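Local coordinates for protein exodeoxyribonuclease III (Archaeoglobus fulgidus, PDB 2VOA) that probably acts as an AP endonuclease, cutting DNA at abasic sites with the help of bound magnesium or manganese ions, at residues 121-124 / 125-129; 177-181 / 182-186. The protein carries 1 engineered substitution. All coordinates share one frame; numbering follows the deposited sequence.

Interaction 1: residues 121-124 / 125-129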
loop_
_atom_site.group_PDB
_atom_site.type_symbol
_atom_site.label_atom_id
_atom_site.label_comp_id
_atom_site.label_asym_id
_atom_site.label_seq_id
_atom_site.Cartn_x
_atom_site.Cartn_y
_atom_site.Cartn_z
ATOM N N LEU A 121 -7.150 -30.397 14.028
ATOM C CA LEU A 121 -7.212 -31.302 15.196
ATOM C C LEU A 121 -6.053 -32.283 15.148
ATOM O O LEU A 121 -5.379 -32.508 16.143
ATOM C CB LEU A 121 -8.563 -32.023 15.294
ATOM C CG LEU A 121 -9.805 -31.114 15.461
ATOM C CD1 LEU A 121 -11.115 -31.959 15.475
ATOM C CD2 LEU A 121 -9.662 -30.228 16.714
ATOM N N GLN A 122 -5.816 -32.854 13.973
ATOM C CA GLN A 122 -4.696 -33.768 13.808
ATOM C C GLN A 122 -3.353 -33.083 14.108
ATOM O O GLN A 122 -2.454 -33.707 14.675
ATOM C CB GLN A 122 -4.740 -34.371 12.399
ATOM C CG GLN A 122 -5.919 -35.313 12.222
ATOM C CD GLN A 122 -6.257 -35.590 10.761
ATOM O OE1 GLN A 122 -7.354 -36.063 10.448
ATOM N NE2 GLN A 122 -5.326 -35.294 9.866
ATOM N N TRP A 123 -3.218 -31.802 13.730
ATOM C CA TRP A 123 -1.981 -31.022 13.931
ATOM C C TRP A 123 -1.726 -30.829 15.421
ATOM O O TRP A 123 -0.612 -31.043 15.902
ATOM C CB TRP A 123 -2.102 -29.650 13.275
ATOM C CG TRP A 123 -0.794 -29.086 12.737
ATOM C CD1 TRP A 123 -0.265 -29.318 11.497
ATOM C CD2 TRP A 123 0.139 -28.223 13.416
ATOM N NE1 TRP A 123 0.926 -28.643 11.350
ATOM C CE2 TRP A 123 1.201 -27.958 12.506
ATOM C CE3 TRP A 123 0.177 -27.636 14.697
ATOM C CZ2 TRP A 123 2.301 -27.128 12.839
ATOM C CZ3 TRP A 123 1.261 -26.803 15.024
ATOM C CH2 TRP A 123 2.308 -26.561 14.099
ATOM N N LEU A 124 -2.790 -30.483 16.155
ATOM C CA LEU A 124 -2.687 -30.341 17.614
ATOM C C LEU A 124 -2.344 -31.672 18.302
ATOM O O LEU A 124 -1.575 -31.686 19.267
ATOM C CB LEU A 124 -3.966 -29.725 18.204
ATOM C CG LEU A 124 -4.155 -28.226 17.892
ATOM C CD1 LEU A 124 -5.581 -27.846 18.289
ATOM C CD2 LEU A 124 -3.084 -27.334 18.597
ATOM N N GLU A 125 -2.843 -32.789 17.779
ATOM C CA GLU A 125 -2.481 -34.096 18.330
ATOM C C GLU A 125 -0.998 -34.407 18.026
ATOM O O GLU A 125 -0.246 -34.892 18.882
ATOM C CB GLU A 125 -3.390 -35.193 17.761
ATOM C CG GLU A 125 -2.974 -36.631 18.110
ATOM C CD GLU A 125 -3.209 -37.013 19.573
ATOM O OE1 GLU A 125 -2.903 -38.185 19.934
ATOM O OE2 GLU A 125 -3.726 -36.174 20.361
ATOM N N ARG A 126 -0.581 -34.134 16.798
ATOM C CA ARG A 126 0.826 -34.332 16.430
ATOM C C ARG A 126 1.729 -33.446 17.279
ATOM O O ARG A 126 2.769 -33.908 17.756
ATOM C CB ARG A 126 1.035 -34.078 14.937
ATOM C CG ARG A 126 0.381 -35.137 14.047
ATOM C CD ARG A 126 1.026 -35.124 12.673
ATOM N NE ARG A 126 0.679 -33.944 11.884
ATOM C CZ ARG A 126 1.486 -33.397 10.972
ATOM N NH1 ARG A 126 2.690 -33.910 10.762
ATOM N NH2 ARG A 126 1.101 -32.342 10.279
ATOM N N LEU A 127 1.296 -32.205 17.511
ATOM C CA LEU A 127 2.093 -31.249 18.289
ATOM C C LEU A 127 2.234 -31.745 19.721
ATOM O O LEU A 127 3.304 -31.621 20.330
ATOM C CB LEU A 127 1.445 -29.860 18.255
ATOM C CG LEU A 127 2.242 -28.780 18.984
ATOM C CD1 LEU A 127 3.639 -28.671 18.397
ATOM C CD2 LEU A 127 1.525 -27.443 18.855
ATOM N N TYR A 128 1.159 -32.303 20.268
ATOM C CA TYR A 128 1.229 -32.939 21.591
ATOM C C TYR A 128 2.365 -33.967 21.688
ATOM O O TYR A 128 3.223 -33.887 22.570
ATOM C CB TYR A 128 -0.125 -33.612 21.931
ATOM C CG TYR A 128 -0.078 -34.421 23.218
ATOM C CD1 TYR A 128 0.147 -35.802 23.190
ATOM C CD2 TYR A 128 -0.233 -33.795 24.463
ATOM C CE1 TYR A 128 0.197 -36.543 24.379
ATOM C CE2 TYR A 128 -0.182 -34.525 25.658
ATOM C CZ TYR A 128 0.044 -35.899 25.597
ATOM O OH TYR A 128 0.098 -36.649 26.748
ATOM N N HIS A 129 2.390 -34.912 20.755
ATOM C CA HIS A 129 3.399 -35.970 20.801
ATOM C C HIS A 129 4.801 -35.419 20.551
ATOM O O HIS A 129 5.771 -35.857 21.190
ATOM C CB HIS A 129 2.995 -37.101 19.864
ATOM C CG HIS A 129 1.774 -37.822 20.339
ATOM N ND1 HIS A 129 1.772 -38.584 21.490
ATOM C CD2 HIS A 129 0.509 -37.859 19.857
ATOM C CE1 HIS A 129 0.562 -39.085 21.679
ATOM N NE2 HIS A 129 -0.225 -38.655 20.708
#
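R126 reaches back along its helix to W123 and Q122, on the crossover helix between the parallel strands 99-105 and 141-144 of the DNase I-like fold. Its CB sits near Q122 O and W123 O, one turn earlier, and its CG comes closer still, 3.2 Å from Q122 O, because chi1 (-69°) sets CG beside the backbone N and anti to the carbonyl carbon. A bend at chi3 then turns the guanidinium group to the indole, where NH2 lies 3.5 Å from CD1 of W123. The two planes stand 87° apart, so the groups cross almost perpendicularly and do not stack. At the tip, NH1 bonds to S83 OG and NH2 to P85 O, while W123 NE1 donates to D87 OD2. The six-membered end of the indole serves L127, whose CD2 touches CZ3 at 3.9 Å. The backbone keeps regular helical bonding, with R126 N donating to Q122 O at 2.9 Å and L127 N to W123 O at 2.8 Å. On another side of the helix, H129 NE2 donates a hydrogen bond to E125 OE1 (2.8 Å); the oxygen lies close to the imidazole plane, whereas NE2 approaches it from above the carboxylate plane, 62° out of it. The ring of H129 also places one face over CD1 of Y128. The loop through S83, P85 and D87 thus takes up the indole N-H and a bond from each terminal guanidinium nitrogen, while the indole also packs against L81, P107 and L127, so the pair combines polar fixing with apolar packing.

Interaction 2: residues 177-181 / 182-186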
loop_
_atom_site.group_PDB
_atom_site.type_symbol
_atom_site.label_atom_id
_atom_site.label_comp_id
_atom_site.label_asym_id
_atom_site.label_seq_id
_atom_site.Cartn_x
_atom_site.Cartn_y
_atom_site.Cartn_z
ATOM N N LYS A 177 -5.682 -27.766 25.093
ATOM C CA LYS A 177 -5.507 -27.932 26.549
ATOM C C LYS A 177 -4.770 -29.221 26.907
ATOM O O LYS A 177 -4.034 -29.252 27.890
ATOM C CB LYS A 177 -6.833 -27.817 27.276
ATOM C CG LYS A 177 -7.446 -26.414 27.157
ATOM C CD LYS A 177 -8.898 -26.481 27.620
ATOM C CE LYS A 177 -9.316 -25.202 28.255
ATOM N NZ LYS A 177 -10.193 -25.470 29.460
ATOM N N LYS A 178 -4.926 -30.268 26.091
ATOM C CA LYS A 178 -4.174 -31.504 26.286
ATOM C C LYS A 178 -2.661 -31.250 26.266
ATOM O O LYS A 178 -1.905 -31.843 27.053
ATOM C CB LYS A 178 -4.574 -32.512 25.200
ATOM C CG LYS A 178 -3.870 -33.852 25.279
ATOM C CD LYS A 178 -4.253 -34.734 24.093
ATOM C CE LYS A 178 -3.382 -35.974 24.028
ATOM N NZ LYS A 178 -3.932 -37.046 23.164
ATOM N N ILE A 179 -2.227 -30.348 25.390
ATOM C CA ILE A 179 -0.810 -29.975 25.309
ATOM C C ILE A 179 -0.405 -29.166 26.538
ATOM O O ILE A 179 0.641 -29.424 27.126
ATOM C CB ILE A 179 -0.482 -29.164 24.043
ATOM C CG1 ILE A 179 -1.053 -29.855 22.771
ATOM C CG2 ILE A 179 1.038 -28.996 23.915
ATOM C CD1 ILE A 179 -0.894 -29.028 21.434
ATOM N N LEU A 180 -1.221 -28.198 26.938
ATOM C CA LEU A 180 -0.913 -27.422 28.156
ATOM C C LEU A 180 -0.666 -28.329 29.369
ATOM O O LEU A 180 0.179 -28.041 30.219
ATOM C CB LEU A 180 -2.061 -26.457 28.486
ATOM C CG LEU A 180 -2.334 -25.327 27.485
ATOM C CD1 LEU A 180 -3.236 -24.254 28.130
ATOM C CD2 LEU A 180 -1.073 -24.720 26.961
ATOM N N GLU A 181 -1.427 -29.422 29.443
ATOM C CA GLU A 181 -1.358 -30.346 30.576
ATOM C C GLU A 181 0.002 -31.042 30.703
ATOM O O GLU A 181 0.300 -31.658 31.736
ATOM C CB GLU A 181 -2.467 -31.395 30.475
ATOM C CG GLU A 181 -3.839 -30.908 30.890
ATOM C CD GLU A 181 -4.933 -31.961 30.623
ATOM O OE1 GLU A 181 -4.609 -33.119 30.247
ATOM O OE2 GLU A 181 -6.127 -31.623 30.781
ATOM N N LEU A 182 0.808 -30.973 29.647
ATOM C CA LEU A 182 2.176 -31.504 29.681
ATOM C C LEU A 182 3.043 -30.734 30.683
ATOM O O LEU A 182 4.067 -31.253 31.174
ATOM C CB LEU A 182 2.823 -31.442 28.298
ATOM C CG LEU A 182 2.351 -32.442 27.241
ATOM C CD1 LEU A 182 3.059 -32.139 25.923
ATOM C CD2 LEU A 182 2.631 -33.874 27.669
ATOM N N GLY A 183 2.633 -29.501 30.960
ATOM C CA GLY A 183 3.311 -28.665 31.951
ATOM C C GLY A 183 3.683 -27.319 31.390
ATOM O O GLY A 183 4.704 -26.722 31.785
ATOM N N PHE A 184 2.894 -26.827 30.440
ATOM C CA PHE A 184 3.074 -25.467 29.975
ATOM C C PHE A 184 2.199 -24.526 30.775
ATOM O O PHE A 184 1.042 -24.859 31.107
ATOM C CB PHE A 184 2.759 -25.350 28.500
ATOM C CG PHE A 184 3.799 -25.955 27.615
ATOM C CD1 PHE A 184 3.549 -27.176 26.975
ATOM C CD2 PHE A 184 5.026 -25.312 27.414
ATOM C CE1 PHE A 184 4.510 -27.735 26.139
ATOM C CE2 PHE A 184 6.001 -25.867 26.577
ATOM C CZ PHE A 184 5.735 -27.071 25.936
ATOM N N VAL A 185 2.758 -23.368 31.115
ATOM C CA VAL A 185 1.991 -22.333 31.814
ATOM C C VAL A 185 1.655 -21.174 30.848
ATOM O O VAL A 185 2.551 -20.603 30.225
ATOM C CB VAL A 185 2.780 -21.793 33.011
ATOM C CG1 VAL A 185 1.962 -20.750 33.728
ATOM C CG2 VAL A 185 3.117 -22.964 33.975
ATOM N N ASP A 186 0.371 -20.826 30.760
ATOM C CA ASP A 186 -0.085 -19.737 29.868
ATOM C C ASP A 186 0.177 -18.478 30.690
ATOM O O ASP A 186 -0.647 -18.093 31.534
ATOM C CB ASP A 186 -1.588 -19.902 29.628
ATOM C CG ASP A 186 -2.167 -18.985 28.548
ATOM O OD1 ASP A 186 -1.539 -18.015 28.077
ATOM O OD2 ASP A 186 -3.322 -19.259 28.147
#
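With chi1 at -73° in both residues, L182 and F184 set CG beside the backbone N and anti to the carbonyl carbon, and each side chain then comes close to I179. This is the C-terminal end of helix 170-180, closed by a glycine of positive phi, in a DNase I-like fold, and the chain soon enters the edge strand 185-186. G183 is the first residue to abandon helical angles, and its phi of 127° suits glycine, since a CB there would be jammed against the carbonyl O of L182. From L182, CB lies 3.2 Å from I179 O and CG follows close behind, while CD1 meets CG2 of I179 at 4.2 Å. F184 approaches the same carbonyl differently: I179 O lies in the plane of the ring, at its edge, 3.7 Å from CD1. One atom further round, CE1 packs loosely on I179 CG2. CB of F184 is also met by CD2 of L180, the two side chains crossing at about a right angle. F137 and W143 make edge-to-face contacts with the F184 ring, and L221 of strand 218-222 touches both F184 and L180, so the turn is packed onto the sheet. The backbone tightens as it turns: L182 N bonds to I179 O three residues back, at 3.0 Å, from 54° above the carbonyl plane. The next carbonyl is shared, for L180 O accepts from G183 N and from F184 N, each at 3.0 Å, and both N-H groups reach it from the same face of its plane.

How the interactions relate
From the N terminus, the chain leaves strand 99-105, runs through helix 115-134, which holds interaction 1, and continues into strand 141-144. Only later does it form helix 170-180, whose end interaction 2 turns into strand 185-186, paired with strand 218-222. The contacts are in series, neither nested nor crossed: interaction 1 closes no loop, being a contact between successive turns of one helix, and interaction 2 closes only the short turn at a helix end. Their centres are 13 Å apart, yet K178 joins the two helices through a salt bridge from NZ to E125 OE2 (2.9 Å) and a cation-pi contact with Y128. Y128 packing on L182 ties helix 115-134 to the turn that follows helix 170-180.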